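Methylcobalamin\: coenzyme M methyltransferase (Methanosarcina mazei, PDB 4AY7) probably transfers a methyl group from a methylated corrinoid to coenzyme M in methanogenesis, using a zinc ion held in a TIM-barrel active site. Local coordinates at residues Met45-His56 with Met97-Ser105. Residues are numbered along the deposited sequence; the frame is centred on the assembly and turned at random.
Sequences MDVVGAPWPEAH and MGTKNRQPS
W52 and K100 mark the closest backbone approach, 4.6 Å between CA atoms, where the link from helix 42-48 to helix 54-57 passes the hairpin loop between strands 94-96 and 105-108. The W52 indole packs against that loop: its CE3 lies 3.5 Å from K100 O, its CH2 3.5 Å from Q103 CG, and T99 O sits at the ring edge. M45 CE covers the centre of one indole face; H56 CE1 lies over the opposite face, offset toward the rim. K100 O is buried here without a hydrogen-bonding partner. K100 swings its CG away from the backbone N (chi1 -153°) and, extended from there on, runs past M45 SD to a salt bridge with D46; the modelled NZ to OD1 distance, 2.4 Å, is doubtfully short. The loop turns through a type I beta turn, T99 to R102, in which T99 OG1 accepts from N101 N as an ST turn. In this TIM-barrel enzyme of the URO-D family the contact borders the coenzyme M site: Q103 binds coenzyme M, absent from this model, and here its NE2 hydrogen-bonds to Y82 O; W52 packs on Q38, another binding residue. P104 CG lies over one face of the H56 imidazole, a CH-pi contact 3.7 Å from the centroid, while M97 CE reaches H56 CB. At the imidazole edge, a water 2.5 Å from H56 NE2 can donate to M97 O and R102 O, though not necessarily both at once, linking the histidine to both arms of the loop.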
loop_
_atom_site.group_PDB
_atom_site.type_symbol
_atom_site.label_atom_id
_atom_site.label_comp_id
_atom_site.label_asym_id
_atom_site.label_seq_id
_atom_site.Cartn_x
_atom_site.Cartn_y
_atom_site.Cartn_z
ATOM N N MET A 45 -6.135 -5.336 -17.852
ATOM C CA MET A 45 -5.215 -6.427 -18.267
ATOM C C MET A 45 -5.593 -6.836 -19.683
ATOM O O MET A 45 -4.714 -6.963 -20.497
ATOM C CB MET A 45 -5.310 -7.670 -17.388
ATOM C CG MET A 45 -4.830 -7.437 -15.964
ATOM S SD MET A 45 -5.194 -8.942 -15.061
ATOM C CE MET A 45 -5.202 -8.375 -13.328
ATOM N N ASP A 46 -6.875 -7.072 -19.913
ATOM C CA ASP A 46 -7.391 -7.439 -21.249
ATOM C C ASP A 46 -7.134 -6.366 -22.325
ATOM O O ASP A 46 -6.654 -6.701 -23.388
ATOM C CB ASP A 46 -8.888 -7.789 -21.150
ATOM C CG ASP A 46 -9.109 -9.169 -20.531
ATOM O OD1 ASP A 46 -8.116 -9.862 -20.190
ATOM O OD2 ASP A 46 -10.257 -9.609 -20.395
ATOM N N VAL A 47 -7.411 -5.093 -22.037
ATOM C CA VAL A 47 -7.312 -3.997 -23.046
ATOM C C VAL A 47 -5.869 -3.864 -23.538
ATOM O O VAL A 47 -5.604 -3.924 -24.745
ATOM C CB VAL A 47 -7.784 -2.635 -22.484
ATOM C CG1 VAL A 47 -7.411 -1.492 -23.417
ATOM C CG2 VAL A 47 -9.304 -2.589 -22.208
ATOM N N VAL A 48 -4.925 -3.725 -22.581
ATOM C CA VAL A 48 -3.527 -3.469 -22.934
ATOM C C VAL A 48 -2.680 -4.729 -22.887
ATOM O O VAL A 48 -1.423 -4.630 -22.977
ATOM C CB VAL A 48 -2.853 -2.510 -21.939
ATOM C CG1 VAL A 48 -3.498 -1.124 -22.007
ATOM C CG2 VAL A 48 -2.908 -3.084 -20.510
ATOM N N GLY A 49 -3.300 -5.915 -22.802
ATOM C CA GLY A 49 -2.513 -7.170 -22.909
ATOM C C GLY A 49 -1.386 -7.311 -21.886
ATOM O O GLY A 49 -0.249 -7.789 -22.193
ATOM N N ALA A 50 -1.695 -6.979 -20.652
ATOM C CA ALA A 50 -0.705 -7.129 -19.544
ATOM C C ALA A 50 -1.374 -7.910 -18.427
ATOM O O ALA A 50 -1.620 -7.338 -17.336
ATOM C CB ALA A 50 -0.259 -5.772 -19.038
ATOM N N PRO A 51 -1.684 -9.196 -18.679
ATOM C CA PRO A 51 -2.310 -9.985 -17.610
ATOM C C PRO A 51 -1.342 -10.331 -16.457
ATOM O O PRO A 51 -0.149 -10.443 -16.667
ATOM C CB PRO A 51 -2.716 -11.251 -18.319
ATOM C CG PRO A 51 -1.643 -11.442 -19.343
ATOM C CD PRO A 51 -1.400 -10.035 -19.857
ATOM N N TRP A 52 -1.909 -10.575 -15.289
ATOM C CA TRP A 52 -1.239 -11.380 -14.272
ATOM C C TRP A 52 -1.268 -12.793 -14.781
ATOM O O TRP A 52 -2.228 -13.219 -15.460
ATOM C CB TRP A 52 -2.014 -11.366 -12.963
ATOM C CG TRP A 52 -2.171 -10.022 -12.257
ATOM C CD1 TRP A 52 -1.583 -8.786 -12.588
ATOM C CD2 TRP A 52 -2.957 -9.770 -11.060
ATOM N NE1 TRP A 52 -1.940 -7.826 -11.682
ATOM C CE2 TRP A 52 -2.794 -8.340 -10.749
ATOM C CE3 TRP A 52 -3.796 -10.541 -10.262
ATOM C CZ2 TRP A 52 -3.432 -7.753 -9.721
ATOM C CZ3 TRP A 52 -4.458 -9.910 -9.207
ATOM C CH2 TRP A 52 -4.224 -8.560 -8.900
ATOM N N PRO A 53 -0.245 -13.587 -14.435
ATOM C CA PRO A 53 0.919 -13.281 -13.624
ATOM C C PRO A 53 2.071 -12.602 -14.328
ATOM O O PRO A 53 2.972 -12.115 -13.652
ATOM C CB PRO A 53 1.388 -14.663 -13.154
ATOM C CG PRO A 53 0.910 -15.582 -14.170
ATOM C CD PRO A 53 -0.420 -15.038 -14.611
ATOM N N GLU A 54 2.065 -12.555 -15.649
ATOM C CA GLU A 54 3.160 -11.972 -16.381
ATOM C C GLU A 54 3.453 -10.562 -16.066
ATOM O O GLU A 54 4.633 -10.166 -16.132
ATOM C CB GLU A 54 2.922 -12.046 -17.898
ATOM C CG GLU A 54 2.929 -13.482 -18.430
ATOM C CD GLU A 54 1.492 -13.997 -18.668
ATOM O OE1 GLU A 54 0.595 -13.832 -17.746
ATOM O OE2 GLU A 54 1.255 -14.525 -19.797
ATOM N N ALA A 55 2.412 -9.773 -15.764
ATOM C CA ALA A 55 2.574 -8.393 -15.272
ATOM C C ALA A 55 3.326 -8.321 -13.913
ATOM O O ALA A 55 3.655 -7.207 -13.495
ATOM C CB ALA A 55 1.252 -7.630 -15.154
ATOM N N HIS A 56 3.488 -9.443 -13.211
ATOM C CA HIS A 56 4.299 -9.456 -11.991
ATOM C C HIS A 56 5.763 -9.652 -12.280
ATOM O O HIS A 56 6.617 -9.317 -11.474
ATOM C CB HIS A 56 3.840 -10.520 -11.033
ATOM C CG HIS A 56 2.354 -10.543 -10.705
ATOM N ND1 HIS A 56 1.644 -9.475 -10.220
ATOM C CD2 HIS A 56 1.502 -11.633 -10.649
ATOM C CE1 HIS A 56 0.412 -9.866 -9.895
ATOM N NE2 HIS A 56 0.306 -11.203 -10.220
ATOM N N MET A 97 2.605 -17.788 -7.682
ATOM C CA MET A 97 2.415 -16.535 -8.421
ATOM C C MET A 97 0.939 -16.267 -8.835
ATOM O O MET A 97 0.599 -15.194 -9.369
ATOM C CB MET A 97 3.289 -16.541 -9.657
ATOM C CG MET A 97 4.792 -16.356 -9.380
ATOM S SD MET A 97 5.178 -14.891 -8.373
ATOM C CE MET A 97 4.741 -13.606 -9.534
ATOM N N GLY A 98 0.065 -17.237 -8.658
ATOM C CA GLY A 98 -1.375 -16.967 -8.822
ATOM C C GLY A 98 -1.771 -16.905 -10.278
ATOM O O GLY A 98 -1.148 -17.499 -11.136
ATOM N N THR A 99 -2.881 -16.248 -10.539
ATOM C CA THR A 99 -3.569 -16.292 -11.833
ATOM C C THR A 99 -4.053 -14.905 -12.170
ATOM O O THR A 99 -3.882 -13.894 -11.419
ATOM C CB THR A 99 -4.857 -17.137 -11.747
ATOM O OG1 THR A 99 -5.767 -16.471 -10.846
ATOM C CG2 THR A 99 -4.576 -18.562 -11.274
ATOM N N LYS A 100 -4.714 -14.847 -13.334
ATOM C CA LYS A 100 -5.239 -13.621 -13.778
ATOM C C LYS A 100 -6.059 -12.861 -12.709
ATOM O O LYS A 100 -6.035 -11.632 -12.675
ATOM C CB LYS A 100 -6.067 -13.822 -15.057
ATOM C CG LYS A 100 -6.103 -12.579 -15.921
ATOM C CD LYS A 100 -7.013 -12.845 -17.098
ATOM C CE LYS A 100 -7.178 -11.606 -17.903
ATOM N NZ LYS A 100 -8.042 -11.944 -19.077
ATOM N N ASN A 101 -6.777 -13.524 -11.813
ATOM C CA ASN A 101 -7.456 -12.730 -10.777
ATOM C C ASN A 101 -7.146 -13.109 -9.302
ATOM O O ASN A 101 -7.851 -12.688 -8.404
ATOM C CB ASN A 101 -8.946 -12.676 -11.051
ATOM C CG ASN A 101 -9.600 -13.989 -10.894
ATOM O OD1 ASN A 101 -9.149 -14.985 -11.456
ATOM N ND2 ASN A 101 -10.688 -14.018 -10.146
ATOM N N ARG A 102 -6.068 -13.870 -9.072
ATOM C CA ARG A 102 -5.718 -14.361 -7.760
ATOM C C ARG A 102 -4.267 -13.866 -7.584
ATOM O O ARG A 102 -3.419 -14.260 -8.371
ATOM C CB ARG A 102 -5.749 -15.887 -7.794
ATOM C CG ARG A 102 -5.973 -16.624 -6.484
ATOM C CD ARG A 102 -6.230 -18.120 -6.716
ATOM N NE ARG A 102 -4.939 -18.736 -7.002
ATOM C CZ ARG A 102 -4.713 -19.832 -7.729
ATOM N NH1 ARG A 102 -5.718 -20.538 -8.293
ATOM N NH2 ARG A 102 -3.440 -20.198 -7.922
ATOM N N GLN A 103 -4.045 -12.993 -6.611
ATOM C CA GLN A 103 -2.738 -12.328 -6.409
ATOM C C GLN A 103 -1.700 -13.374 -5.972
ATOM O O GLN A 103 -2.070 -14.354 -5.401
ATOM C CB GLN A 103 -2.803 -11.241 -5.297
ATOM C CG GLN A 103 -3.441 -10.024 -5.798
ATOM C CD GLN A 103 -3.526 -8.933 -4.752
ATOM O OE1 GLN A 103 -4.228 -9.085 -3.731
ATOM N NE2 GLN A 103 -2.821 -7.821 -5.006
ATOM N N PRO A 104 -0.434 -13.105 -6.158
ATOM C CA PRO A 104 0.590 -13.955 -5.548
ATOM C C PRO A 104 0.452 -14.084 -4.048
ATOM O O PRO A 104 0.069 -13.142 -3.400
ATOM C CB PRO A 104 1.903 -13.210 -5.912
ATOM C CG PRO A 104 1.570 -12.553 -7.245
ATOM C CD PRO A 104 0.167 -12.099 -7.048
ATOM N N SER A 105 0.852 -15.205 -3.493
ATOM C CA SER A 105 0.780 -15.449 -2.074
ATOM C C SER A 105 2.011 -16.251 -1.629
ATOM O O SER A 105 2.540 -17.061 -2.415
ATOM C CB SER A 105 -0.468 -16.253 -1.737
ATOM O OG SER A 105 -0.487 -17.400 -2.506
HETATM O O HOH W 1 -1.259 -13.213 -10.127
#